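PDB 4CH7: nird-like protein from Hydrogenobacter thermophilus, which catalyses the decarboxylation of siroheme to 12,18-didecarboxysiroheme, a step in heme d1 biosynthesis, releasing two molecules of carbon dioxide. Local coordinates for residues A[6-11]-A[42-47]; A[192-195]-A[200-203]; A[251-256]-A[273-278]; A[277-282]-A[289-294]. All coordinates share one frame; numbering follows the deposited sequence.

Contact 1 (A[6-11]-A[42-47])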
loop_
_atom_site.group_PDB
_atom_site.type_symbol
_atom_site.label_atom_id
_atom_site.label_comp_id
_atom_site.label_asym_id
_atom_site.label_seq_id
_atom_site.Cartn_x
_atom_site.Cartn_y
_atom_site.Cartn_z
ATOM N N ASP A 6 -4.180 -26.335 -6.484
ATOM C CA ASP A 6 -5.300 -25.403 -6.521
ATOM C C ASP A 6 -5.886 -25.144 -5.132
ATOM O O ASP A 6 -6.192 -24.004 -4.785
ATOM C CB ASP A 6 -6.389 -25.926 -7.462
ATOM C CG ASP A 6 -6.007 -25.808 -8.926
ATOM O OD1 ASP A 6 -5.262 -26.676 -9.429
ATOM O OD2 ASP A 6 -6.460 -24.843 -9.576
ATOM N N LYS A 7 -6.043 -26.206 -4.343
ATOM C CA LYS A 7 -6.589 -26.091 -2.988
ATOM C C LYS A 7 -5.662 -25.325 -2.045
ATOM O O LYS A 7 -6.114 -24.511 -1.242
ATOM C CB LYS A 7 -6.881 -27.473 -2.402
ATOM C CG LYS A 7 -8.304 -27.957 -2.605
ATOM C CD LYS A 7 -8.504 -29.309 -1.947
ATOM C CE LYS A 7 -7.518 -30.330 -2.485
ATOM N NZ LYS A 7 -7.665 -31.652 -1.819
ATOM N N ILE A 8 -4.367 -25.604 -2.143
ATOM C CA ILE A 8 -3.364 -24.956 -1.306
ATOM C C ILE A 8 -3.220 -23.483 -1.667
ATOM O O ILE A 8 -3.242 -22.617 -0.790
ATOM C CB ILE A 8 -1.998 -25.637 -1.461
ATOM C CG1 ILE A 8 -2.026 -27.042 -0.872
ATOM C CG2 ILE A 8 -0.917 -24.827 -0.785
ATOM C CD1 ILE A 8 -0.765 -27.829 -1.136
ATOM N N LEU A 9 -3.053 -23.214 -2.959
ATOM C CA LEU A 9 -2.959 -21.853 -3.475
ATOM C C LEU A 9 -4.153 -21.018 -3.026
ATOM O O LEU A 9 -4.002 -19.871 -2.608
ATOM C CB LEU A 9 -2.891 -21.872 -5.004
ATOM C CG LEU A 9 -3.035 -20.513 -5.686
ATOM C CD1 LEU A 9 -1.854 -19.625 -5.340
ATOM C CD2 LEU A 9 -3.190 -20.655 -7.192
ATOM N N LYS A 10 -5.337 -21.615 -3.107
ATOM C CA LYS A 10 -6.575 -20.959 -2.701
ATOM C C LYS A 10 -6.613 -20.661 -1.200
ATOM O O LYS A 10 -7.057 -19.589 -0.784
ATOM C CB LYS A 10 -7.776 -21.828 -3.091
ATOM C CG LYS A 10 -9.119 -21.306 -2.601
ATOM C CD LYS A 10 -10.233 -22.313 -2.837
ATOM C CE LYS A 10 -11.584 -21.748 -2.425
ATOM N NZ LYS A 10 -11.624 -21.361 -0.987
ATOM N N ILE A 11 -6.140 -21.605 -0.391
ATOM C CA ILE A 11 -6.299 -21.522 1.062
ATOM C C ILE A 11 -5.297 -20.593 1.757
ATOM O O ILE A 11 -5.594 -20.043 2.817
ATOM C CB ILE A 11 -6.280 -22.934 1.721
ATOM C CG1 ILE A 11 -6.977 -22.911 3.084
ATOM C CG2 ILE A 11 -4.860 -23.472 1.842
ATOM C CD1 ILE A 11 -7.081 -24.273 3.751
ATOM N N GLU A 42 6.389 -23.316 -0.238
ATOM C CA GLU A 42 7.694 -22.802 -0.621
ATOM C C GLU A 42 7.814 -22.732 -2.138
ATOM O O GLU A 42 8.236 -21.716 -2.680
ATOM C CB GLU A 42 8.803 -23.690 -0.054
ATOM C CG GLU A 42 8.716 -23.928 1.450
ATOM C CD GLU A 42 9.881 -24.745 1.973
ATOM O OE1 GLU A 42 10.560 -25.406 1.159
ATOM O OE2 GLU A 42 10.118 -24.724 3.199
ATOM N N LYS A 43 7.435 -23.818 -2.809
ATOM C CA LYS A 43 7.436 -23.874 -4.267
ATOM C C LYS A 43 6.663 -22.711 -4.867
ATOM O O LYS A 43 7.135 -22.056 -5.794
ATOM C CB LYS A 43 6.826 -25.187 -4.758
ATOM C CG LYS A 43 7.754 -26.388 -4.713
ATOM C CD LYS A 43 7.073 -27.602 -5.325
ATOM C CE LYS A 43 7.991 -28.811 -5.350
ATOM N NZ LYS A 43 7.272 -30.034 -5.805
ATOM N N LEU A 44 5.475 -22.453 -4.330
ATOM C CA LEU A 44 4.634 -21.378 -4.842
ATOM C C LEU A 44 5.266 -19.997 -4.662
ATOM O O LEU A 44 5.078 -19.124 -5.506
ATOM C CB LEU A 44 3.226 -21.436 -4.234
ATOM C CG LEU A 44 2.320 -22.560 -4.752
ATOM C CD1 LEU A 44 2.106 -23.627 -3.698
ATOM C CD2 LEU A 44 0.986 -22.013 -5.232
ATOM N N VAL A 45 6.025 -19.804 -3.581
ATOM C CA VAL A 45 6.740 -18.540 -3.375
ATOM C C VAL A 45 8.106 -18.540 -4.067
ATOM O O VAL A 45 8.563 -17.505 -4.553
ATOM C CB VAL A 45 6.864 -18.136 -1.877
ATOM C CG1 VAL A 45 5.510 -18.201 -1.189
ATOM C CG2 VAL A 45 7.883 -19.000 -1.147
ATOM N N GLU A 46 8.738 -19.708 -4.121
ATOM C CA GLU A 46 10.004 -19.882 -4.826
ATOM C C GLU A 46 9.834 -19.557 -6.305
ATOM O O GLU A 46 10.746 -19.034 -6.949
ATOM C CB GLU A 46 10.506 -21.320 -4.651
ATOM C CG GLU A 46 11.655 -21.743 -5.557
ATOM C CD GLU A 46 12.291 -23.047 -5.108
ATOM O OE1 GLU A 46 11.989 -23.495 -3.983
ATOM O OE2 GLU A 46 13.096 -23.619 -5.872
ATOM N N ASP A 47 8.652 -19.846 -6.834
ATOM C CA ASP A 47 8.415 -19.717 -8.263
ATOM C C ASP A 47 7.715 -18.409 -8.648
ATOM O O ASP A 47 7.855 -17.939 -9.772
ATOM C CB ASP A 47 7.677 -20.950 -8.789
ATOM C CG ASP A 47 8.424 -22.233 -8.485
ATOM O OD1 ASP A 47 9.634 -22.161 -8.194
ATOM O OD2 ASP A 47 7.807 -23.311 -8.524
#
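Leu-9 and Leu-44 touch through their branched aliphatic ends, and since no ring, amide or carboxylate takes part, the contact has methyl surfaces in place of faces and edges. The two side chains meet at a slant: CD2 of Leu-44 sits 3.7 Å from CD1 of Leu-9 and also comes within 3.9 Å of Leu-9 CB, so a single methyl rests against both the root and one branch of its partner. Leu-44 splits its fork between two residues, because its other branch, CD1, lies 4.4 Å from Ile-8 CG2, a looser touch. The second torsion of Leu-44, 109°, falls roughly midway between two staggered positions and turns CD1 and CD2 to these separate neighbours. The CA atoms of Leu-9 and Leu-44 are 7.7 Å apart, a separation bridged by side chains alone. The contact joins the first and last helices, 4-11 and 34-47, of the N-terminal helix-turn-helix domain. Ile-8 also packs on Val-30 of helix 22-30 and on Leu-37 and Ile-41, while Val-50 touches both Leu-9 and Leu-44 and so extends the apolar patch. With only carbon meeting carbon over 110 Å² of buried surface, the attraction is dispersive and hydrophobic; it brings the helices together without the directional demand that a polar pair would impose.

Contact 2 (A[192-195]-A[200-203])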
loop_
_atom_site.group_PDB
_atom_site.type_symbol
_atom_site.label_atom_id
_atom_site.label_comp_id
_atom_site.label_asym_id
_atom_site.label_seq_id
_atom_site.Cartn_x
_atom_site.Cartn_y
_atom_site.Cartn_z
ATOM N N GLU A 192 9.384 -18.246 17.342
ATOM C CA GLU A 192 10.580 -17.408 17.324
ATOM C C GLU A 192 10.261 -15.943 17.600
ATOM O O GLU A 192 10.996 -15.270 18.327
ATOM C CB GLU A 192 11.339 -17.550 16.002
ATOM C CG GLU A 192 12.327 -18.706 15.984
ATOM C CD GLU A 192 13.226 -18.725 17.206
ATOM O OE1 GLU A 192 13.766 -17.662 17.578
ATOM O OE2 GLU A 192 13.389 -19.809 17.802
ATOM N N TYR A 193 9.165 -15.460 17.020
ATOM C CA TYR A 193 8.671 -14.112 17.289
ATOM C C TYR A 193 8.434 -13.918 18.783
ATOM O O TYR A 193 8.841 -12.915 19.364
ATOM C CB TYR A 193 7.357 -13.866 16.543
ATOM C CG TYR A 193 7.492 -13.680 15.046
ATOM C CD1 TYR A 193 8.693 -13.282 14.478
ATOM C CD2 TYR A 193 6.409 -13.896 14.203
ATOM C CE1 TYR A 193 8.814 -13.110 13.112
ATOM C CE2 TYR A 193 6.523 -13.726 12.835
ATOM C CZ TYR A 193 7.727 -13.333 12.296
ATOM O OH TYR A 193 7.846 -13.162 10.936
ATOM N N ALA A 194 7.769 -14.892 19.395
ATOM C CA ALA A 194 7.447 -14.843 20.816
ATOM C C ALA A 194 8.701 -14.816 21.689
ATOM O O ALA A 194 8.766 -14.072 22.670
ATOM C CB ALA A 194 6.556 -16.015 21.195
ATOM N N LYS A 195 9.689 -15.638 21.337
ATOM C CA LYS A 195 10.963 -15.660 22.051
ATOM C C LYS A 195 11.656 -14.302 21.971
ATOM O O LYS A 195 12.185 -13.809 22.966
ATOM C CB LYS A 195 11.884 -16.743 21.483
ATOM C CG LYS A 195 11.438 -18.174 21.755
ATOM C CD LYS A 195 12.468 -19.165 21.224
ATOM C CE LYS A 195 11.994 -20.606 21.361
ATOM N NZ LYS A 195 11.820 -21.015 22.779
ATOM N N SER A 200 5.324 -15.634 25.775
ATOM C CA SER A 200 4.859 -16.922 25.282
ATOM C C SER A 200 4.152 -16.733 23.946
ATOM O O SER A 200 3.814 -15.607 23.569
ATOM C CB SER A 200 3.910 -17.569 26.287
ATOM O OG SER A 200 2.673 -16.883 26.337
ATOM N N GLU A 201 3.949 -17.830 23.222
ATOM C CA GLU A 201 3.168 -17.797 21.992
ATOM C C GLU A 201 1.746 -17.372 22.321
ATOM O O GLU A 201 1.131 -16.599 21.589
ATOM C CB GLU A 201 3.133 -19.177 21.336
ATOM C CG GLU A 201 4.424 -19.623 20.674
ATOM C CD GLU A 201 4.398 -21.092 20.310
ATOM O OE1 GLU A 201 4.579 -21.925 21.218
ATOM O OE2 GLU A 201 4.195 -21.412 19.120
ATOM N N GLU A 202 1.234 -17.899 23.430
ATOM C CA GLU A 202 -0.126 -17.619 23.872
ATOM C C GLU A 202 -0.325 -16.125 24.102
ATOM O O GLU A 202 -1.361 -15.567 23.739
ATOM C CB GLU A 202 -0.438 -18.399 25.153
ATOM C CG GLU A 202 -1.896 -18.323 25.592
ATOM C CD GLU A 202 -2.157 -19.050 26.895
ATOM O OE1 GLU A 202 -2.245 -20.293 26.879
ATOM O OE2 GLU A 202 -2.274 -18.373 27.936
ATOM N N GLU A 203 0.676 -15.481 24.695
ATOM C CA GLU A 203 0.615 -14.045 24.949
ATOM C C GLU A 203 0.719 -13.240 23.651
ATOM O O GLU A 203 0.044 -12.223 23.497
ATOM C CB GLU A 203 1.702 -13.632 25.948
ATOM C CG GLU A 203 1.429 -14.100 27.379
ATOM C CD GLU A 203 2.639 -13.979 28.285
ATOM O OE1 GLU A 203 3.774 -13.955 27.767
ATOM O OE2 GLU A 203 2.451 -13.920 29.518
#
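The turn of the C-terminal helix-turn-helix domain lies here, where helix 191-196 ends and helix 201-213 starts a few residues later. Ala-194 carries the approach. Its CB lies 3.6 Å from Ser-200 O and 3.8 Å from Glu-201 N, resting against the peptide that leads into the second helix, and its nearest side-chain partner is Glu-201 CG. The small methyl allows the backbones to come close, with the CA atoms of Ala-194 and Glu-201 5.3 Å apart. Ser-200 occupies the N-cap of helix 201-213 and forms a capping box with Glu-203. In one direction Glu-203 N donates to Ser-200 OG at 2.9 Å; OG reaches it because it stands between the backbone N and the carbonyl carbon of its own residue (chi1 71°). In return, Ser-200 N donates to Glu-203 OE1 over 3.0 Å, nearly straight at 169°, and meets the carboxylate on its anti side, 33° out of plane. The reciprocal pair fixes the first turn against which Ala-194 leans. Glu-201 directs its carboxylate away from this box, to a salt bridge between its OE1 and Arg-188 NH2. Next to Ala-194, Tyr-193 packs on Ile-178 and Thr-179, so helix 191-196 packs on helix 170-179 through Tyr-193 and on the start of helix 201-213 through Ala-194.

Contact 3 (A[251-256]-A[273-278])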
loop_
_atom_site.group_PDB
_atom_site.type_symbol
_atom_site.label_atom_id
_atom_site.label_comp_id
_atom_site.label_asym_id
_atom_site.label_seq_id
_atom_site.Cartn_x
_atom_site.Cartn_y
_atom_site.Cartn_z
ATOM N N ARG A 251 -18.105 1.216 -9.291
ATOM C CA ARG A 251 -18.458 -0.166 -9.605
ATOM C C ARG A 251 -18.530 -0.397 -11.111
ATOM O O ARG A 251 -18.125 -1.450 -11.605
ATOM C CB ARG A 251 -19.788 -0.550 -8.950
ATOM C CG ARG A 251 -19.807 -0.378 -7.440
ATOM C CD ARG A 251 -21.089 -0.902 -6.816
ATOM N NE ARG A 251 -21.225 -0.468 -5.427
ATOM C CZ ARG A 251 -22.167 0.361 -4.991
ATOM N NH1 ARG A 251 -23.073 0.843 -5.830
ATOM N NH2 ARG A 251 -22.211 0.704 -3.712
ATOM N N TYR A 252 -19.053 0.589 -11.836
ATOM C CA TYR A 252 -19.105 0.519 -13.292
ATOM C C TYR A 252 -17.702 0.386 -13.878
ATOM O O TYR A 252 -17.442 -0.493 -14.699
ATOM C CB TYR A 252 -19.797 1.759 -13.865
ATOM C CG TYR A 252 -19.885 1.754 -15.374
ATOM C CD1 TYR A 252 -20.793 0.937 -16.030
ATOM C CD2 TYR A 252 -19.063 2.569 -16.142
ATOM C CE1 TYR A 252 -20.879 0.924 -17.407
ATOM C CE2 TYR A 252 -19.143 2.564 -17.523
ATOM C CZ TYR A 252 -20.053 1.738 -18.149
ATOM O OH TYR A 252 -20.147 1.717 -19.522
ATOM N N ILE A 253 -16.808 1.269 -13.439
ATOM C CA ILE A 253 -15.412 1.269 -13.866
ATOM C C ILE A 253 -14.695 -0.028 -13.467
ATOM O O ILE A 253 -13.881 -0.559 -14.226
ATOM C CB ILE A 253 -14.668 2.503 -13.291
ATOM C CG1 ILE A 253 -15.257 3.797 -13.856
ATOM C CG2 ILE A 253 -13.184 2.442 -13.590
ATOM C CD1 ILE A 253 -14.608 5.059 -13.317
ATOM N N ALA A 254 -15.017 -0.544 -12.284
ATOM C CA ALA A 254 -14.403 -1.768 -11.774
ATOM C C ALA A 254 -14.711 -2.991 -12.637
ATOM O O ALA A 254 -13.986 -3.985 -12.593
ATOM C CB ALA A 254 -14.837 -2.016 -10.339
ATOM N N GLY A 255 -15.788 -2.918 -13.415
ATOM C CA GLY A 255 -16.197 -4.032 -14.251
ATOM C C GLY A 255 -15.368 -4.199 -15.511
ATOM O O GLY A 255 -15.463 -5.222 -16.191
ATOM N N PHE A 256 -14.545 -3.203 -15.821
ATOM C CA PHE A 256 -13.778 -3.215 -17.063
ATOM C C PHE A 256 -12.413 -3.885 -16.944
ATOM O O PHE A 256 -11.700 -3.697 -15.955
ATOM C CB PHE A 256 -13.594 -1.792 -17.593
ATOM C CG PHE A 256 -14.829 -1.211 -18.213
ATOM C CD1 PHE A 256 -15.101 -1.409 -19.559
ATOM C CD2 PHE A 256 -15.715 -0.457 -17.455
ATOM C CE1 PHE A 256 -16.237 -0.875 -20.139
ATOM C CE2 PHE A 256 -16.856 0.083 -18.026
ATOM C CZ PHE A 256 -17.119 -0.127 -19.370
ATOM N N TYR A 273 -10.526 16.426 -8.814
ATOM C CA TYR A 273 -10.845 15.025 -9.071
ATOM C C TYR A 273 -11.001 14.242 -7.767
ATOM O O TYR A 273 -10.102 14.239 -6.923
ATOM C CB TYR A 273 -9.779 14.388 -9.962
ATOM C CG TYR A 273 -9.464 15.200 -11.201
ATOM C CD1 TYR A 273 -10.301 15.169 -12.308
ATOM C CD2 TYR A 273 -8.327 15.991 -11.264
ATOM C CE1 TYR A 273 -10.014 15.911 -13.440
ATOM C CE2 TYR A 273 -8.031 16.733 -12.388
ATOM C CZ TYR A 273 -8.876 16.691 -13.473
ATOM O OH TYR A 273 -8.583 17.433 -14.596
ATOM N N ASN A 274 -12.144 13.578 -7.611
ATOM C CA ASN A 274 -12.439 12.830 -6.394
ATOM C C ASN A 274 -12.442 11.312 -6.598
ATOM O O ASN A 274 -12.483 10.549 -5.629
ATOM C CB ASN A 274 -13.770 13.287 -5.788
ATOM C CG ASN A 274 -14.927 13.194 -6.769
ATOM O OD1 ASN A 274 -14.733 13.254 -7.981
ATOM N ND2 ASN A 274 -16.141 13.055 -6.246
ATOM N N LEU A 275 -12.408 10.873 -7.855
ATOM C CA LEU A 275 -12.339 9.441 -8.148
ATOM C C LEU A 275 -11.069 9.076 -8.908
ATOM O O LEU A 275 -10.802 9.608 -9.988
ATOM C CB LEU A 275 -13.577 8.967 -8.916
ATOM C CG LEU A 275 -13.617 7.474 -9.251
ATOM C CD1 LEU A 275 -13.430 6.639 -8.003
ATOM C CD2 LEU A 275 -14.918 7.111 -9.930
ATOM N N PHE A 276 -10.287 8.169 -8.326
ATOM C CA PHE A 276 -9.058 7.688 -8.947
ATOM C C PHE A 276 -9.266 6.248 -9.399
ATOM O O PHE A 276 -9.825 5.436 -8.658
ATOM C CB PHE A 276 -7.882 7.747 -7.966
ATOM C CG PHE A 276 -7.409 9.147 -7.641
ATOM C CD1 PHE A 276 -8.265 10.242 -7.723
ATOM C CD2 PHE A 276 -6.094 9.362 -7.249
ATOM C CE1 PHE A 276 -7.823 11.524 -7.419
ATOM C CE2 PHE A 276 -5.641 10.640 -6.945
ATOM C CZ PHE A 276 -6.509 11.722 -7.029
ATOM N N ALA A 277 -8.830 5.933 -10.614
ATOM C CA ALA A 277 -8.933 4.567 -11.121
ATOM C C ALA A 277 -7.691 4.178 -11.904
ATOM O O ALA A 277 -7.449 4.699 -12.994
ATOM C CB ALA A 277 -10.176 4.399 -11.983
HETATM N N MSE A 278 -6.911 3.255 -11.349
HETATM C CA MSE A 278 -5.703 2.788 -12.014
HETATM C C MSE A 278 -6.066 2.024 -13.276
HETATM O O MSE A 278 -6.752 1.003 -13.222
HETATM C CB MSE A 278 -4.881 1.893 -11.087
HETATM C CG MSE A 278 -4.471 2.537 -9.769
HETATM SE SE MSE A 278 -3.626 4.276 -9.969
HETATM C CE MSE A 278 -5.151 5.385 -9.520
#
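Ile-253 and Ala-277 mark the closest backbone approach, their CA atoms 7.8 Å apart, between the C-terminal part of helix 246-254 and strand 275-281. Phe-256 N bonds to Ile-253 O at 3.2 Å. On the strand side, Asn-274 and Leu-275 both face Trp-239 in a classic beta bulge just where the strand begins. Ile-253 serves two strand residues with two branches. CG2 is turned anti to the backbone N and reaches Ala-277 CB at 3.9 Å, whereas CG1 points away from the carbonyl carbon (chi1 -64°) and carries CD1 to Leu-275 CD2 at 4.0 Å, tip to tip. Helix 246-254 and helix 284-297 both pack on the sheet of the AsnC-like domain, whose local strand order 303-314, 233-239, 275-281, 259-264 is that of a ferredoxin-like half of the closed eight-stranded antiparallel barrel, the dimeric alpha/beta-barrel arrangement. Val-259 on the neighbouring strand also touches Ile-253. Within segment 251-256, Phe-256 CE2 stands 3.4 Å above the Tyr-252 ring plane, toward its rim, while the Phe-256 ring has Tyr-252 CD2 and Ile-253 O in plane at its edge. Tyr-252 makes a further cation-pi contact with Lys-298.

Contact 4 (A[277-282]-A[289-294])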
loop_
_atom_site.group_PDB
_atom_site.type_symbol
_atom_site.label_atom_id
_atom_site.label_comp_id
_atom_site.label_asym_id
_atom_site.label_seq_id
_atom_site.Cartn_x
_atom_site.Cartn_y
_atom_site.Cartn_z
ATOM N N ALA A 277 -8.830 5.933 -10.614
ATOM C CA ALA A 277 -8.933 4.567 -11.121
ATOM C C ALA A 277 -7.691 4.178 -11.904
ATOM O O ALA A 277 -7.449 4.699 -12.994
ATOM C CB ALA A 277 -10.176 4.399 -11.983
HETATM N N MSE A 278 -6.911 3.255 -11.349
HETATM C CA MSE A 278 -5.703 2.788 -12.014
HETATM C C MSE A 278 -6.066 2.024 -13.276
HETATM O O MSE A 278 -6.752 1.003 -13.222
HETATM C CB MSE A 278 -4.881 1.893 -11.087
HETATM C CG MSE A 278 -4.471 2.537 -9.769
HETATM SE SE MSE A 278 -3.626 4.276 -9.969
HETATM C CE MSE A 278 -5.151 5.385 -9.520
HETATM N N MSE A 279 -5.614 2.530 -14.417
HETATM C CA MSE A 279 -5.837 1.847 -15.681
HETATM C C MSE A 279 -4.535 1.265 -16.218
HETATM O O MSE A 279 -3.443 1.756 -15.916
HETATM C CB MSE A 279 -6.467 2.783 -16.715
HETATM C CG MSE A 279 -7.942 3.096 -16.482
HETATM SE SE MSE A 279 -8.590 4.472 -17.686
HETATM C CE MSE A 279 -10.431 4.563 -17.097
ATOM N N HIS A 280 -4.663 0.204 -17.002
ATOM C CA HIS A 280 -3.530 -0.375 -17.704
ATOM C C HIS A 280 -4.013 -0.899 -19.044
ATOM O O HIS A 280 -5.187 -1.238 -19.202
ATOM C CB HIS A 280 -2.881 -1.498 -16.888
ATOM C CG HIS A 280 -3.831 -2.578 -16.477
ATOM N ND1 HIS A 280 -4.120 -2.855 -15.159
ATOM C CD2 HIS A 280 -4.557 -3.457 -17.212
ATOM C CE1 HIS A 280 -4.986 -3.854 -15.098
ATOM N NE2 HIS A 280 -5.267 -4.234 -16.331
ATOM N N GLY A 281 -3.110 -0.940 -20.013
ATOM C CA GLY A 281 -3.430 -1.461 -21.326
ATOM C C GLY A 281 -2.148 -1.861 -22.019
ATOM O O GLY A 281 -1.061 -1.716 -21.458
ATOM N N LYS A 282 -2.270 -2.373 -23.236
ATOM C CA LYS A 282 -1.096 -2.712 -24.025
ATOM C C LYS A 282 -0.800 -1.568 -24.987
ATOM O O LYS A 282 -0.352 -1.779 -26.116
ATOM C CB LYS A 282 -1.305 -4.044 -24.747
ATOM C CG LYS A 282 -1.448 -5.214 -23.775
ATOM C CD LYS A 282 -2.164 -6.409 -24.388
ATOM C CE LYS A 282 -1.265 -7.203 -25.317
ATOM N NZ LYS A 282 -1.926 -8.461 -25.768
ATOM N N LEU A 289 -9.168 5.045 -25.127
ATOM C CA LEU A 289 -10.443 4.509 -25.595
ATOM C C LEU A 289 -11.336 4.114 -24.422
ATOM O O LEU A 289 -12.500 4.516 -24.353
ATOM C CB LEU A 289 -10.209 3.300 -26.505
ATOM C CG LEU A 289 -10.198 3.540 -28.016
ATOM C CD1 LEU A 289 -9.348 4.746 -28.375
ATOM C CD2 LEU A 289 -9.704 2.305 -28.758
ATOM N N LEU A 290 -10.778 3.329 -23.504
ATOM C CA LEU A 290 -11.494 2.874 -22.314
ATOM C C LEU A 290 -12.010 4.045 -21.477
ATOM O O LEU A 290 -13.138 4.020 -20.987
ATOM C CB LEU A 290 -10.586 1.974 -21.468
ATOM C CG LEU A 290 -11.056 1.596 -20.062
ATOM C CD1 LEU A 290 -12.396 0.886 -20.107
ATOM C CD2 LEU A 290 -10.016 0.736 -19.356
ATOM N N ALA A 291 -11.177 5.067 -21.321
ATOM C CA ALA A 291 -11.555 6.260 -20.573
ATOM C C ALA A 291 -12.671 7.027 -21.282
ATOM O O ALA A 291 -13.627 7.474 -20.647
ATOM C CB ALA A 291 -10.346 7.154 -20.360
ATOM N N GLU A 292 -12.534 7.182 -22.598
ATOM C CA GLU A 292 -13.539 7.865 -23.414
ATOM C C GLU A 292 -14.907 7.184 -23.335
ATOM O O GLU A 292 -15.941 7.853 -23.300
ATOM C CB GLU A 292 -13.081 7.952 -24.876
ATOM C CG GLU A 292 -11.952 8.949 -25.141
ATOM C CD GLU A 292 -11.403 8.850 -26.553
ATOM O OE1 GLU A 292 -11.670 7.836 -27.232
ATOM O OE2 GLU A 292 -10.703 9.790 -26.986
ATOM N N THR A 293 -14.903 5.853 -23.314
ATOM C CA THR A 293 -16.130 5.070 -23.186
ATOM C C THR A 293 -16.825 5.381 -21.862
ATOM O O THR A 293 -18.015 5.700 -21.830
ATOM C CB THR A 293 -15.840 3.560 -23.255
ATOM O OG1 THR A 293 -15.099 3.262 -24.445
ATOM C CG2 THR A 293 -17.135 2.764 -23.251
ATOM N N ILE A 294 -16.064 5.274 -20.775
ATOM C CA ILE A 294 -16.545 5.594 -19.436
ATOM C C ILE A 294 -17.079 7.021 -19.370
ATOM O O ILE A 294 -18.160 7.265 -18.833
ATOM C CB ILE A 294 -15.425 5.410 -18.391
ATOM C CG1 ILE A 294 -15.098 3.927 -18.219
ATOM C CG2 ILE A 294 -15.821 6.021 -17.055
ATOM C CD1 ILE A 294 -13.884 3.657 -17.364
#
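Met-279, present as selenomethionine, reaches from strand 275-281 to helix 284-297, joining sheet and helix in the C-terminal AsnC-like domain with its ferredoxin-like strand order. The segment axes lie 10.3 Å apart at closest approach, and their directions differ by 135°, so the helix runs back over the strand at a marked slant. Such a spacing is typical of helix-on-sheet packing, and here one long side chain spans it.

Apolar contacts come first. The chain of Met-279 is extended beyond CG, which delivers its terminal methyl to the helix surface. CE meets Ile-294 CD1 end on at 3.6 Å, lies 4.0 Å from Ala-291 CA, and stands 4.2 Å from Leu-290 CG. SE contributes too, at 4.2 Å from Ala-291 CB. The methyl thus sits among three helix residues, with Ala-291 offering both CA and CB to the end of the chain. Leu-305 of strand 303-314 and Trp-239 of strand 233-239 also touch Met-279.

Between the two segments themselves no polar pair forms; just beyond them, Lys-282 N bonds to Glu-286 OE1 near the start of helix 284-297. On the sheet, Met-279 pairs through its backbone with Ala-235, and His-280, whose CB points away from the helix, stacks on Tyr-231. On the helix, Leu-289 O accepts twice from Thr-293: the backbone N donates at 2.9 Å, and OG1 donates at 2.9 Å from a position 40° out of the carbonyl plane.

In the fold
All four contacts are largely buried, contact 3 wholly so, while each of the others includes one partly exposed residue (Leu-9, Ser-200, Leu-290). They fall in three places: one in each helix-turn-helix domain and two together in the second AsnC-like domain. Contacts 1 and 2 have centres 26 Å apart and do not touch. Contact 1 is helix on helix through branched methyls, whereas contact 2 joins helices across a short turn and adds polar capping. Contacts 3 and 4 share strand 275-281 and cover it with helices 246-254 and 284-297, merging through Ile-253 CG1 and Ile-294 CD1 at 3.8 Å. Both are apolar helix-on-sheet packing, on the opposite side of the chain's centre from contact 2.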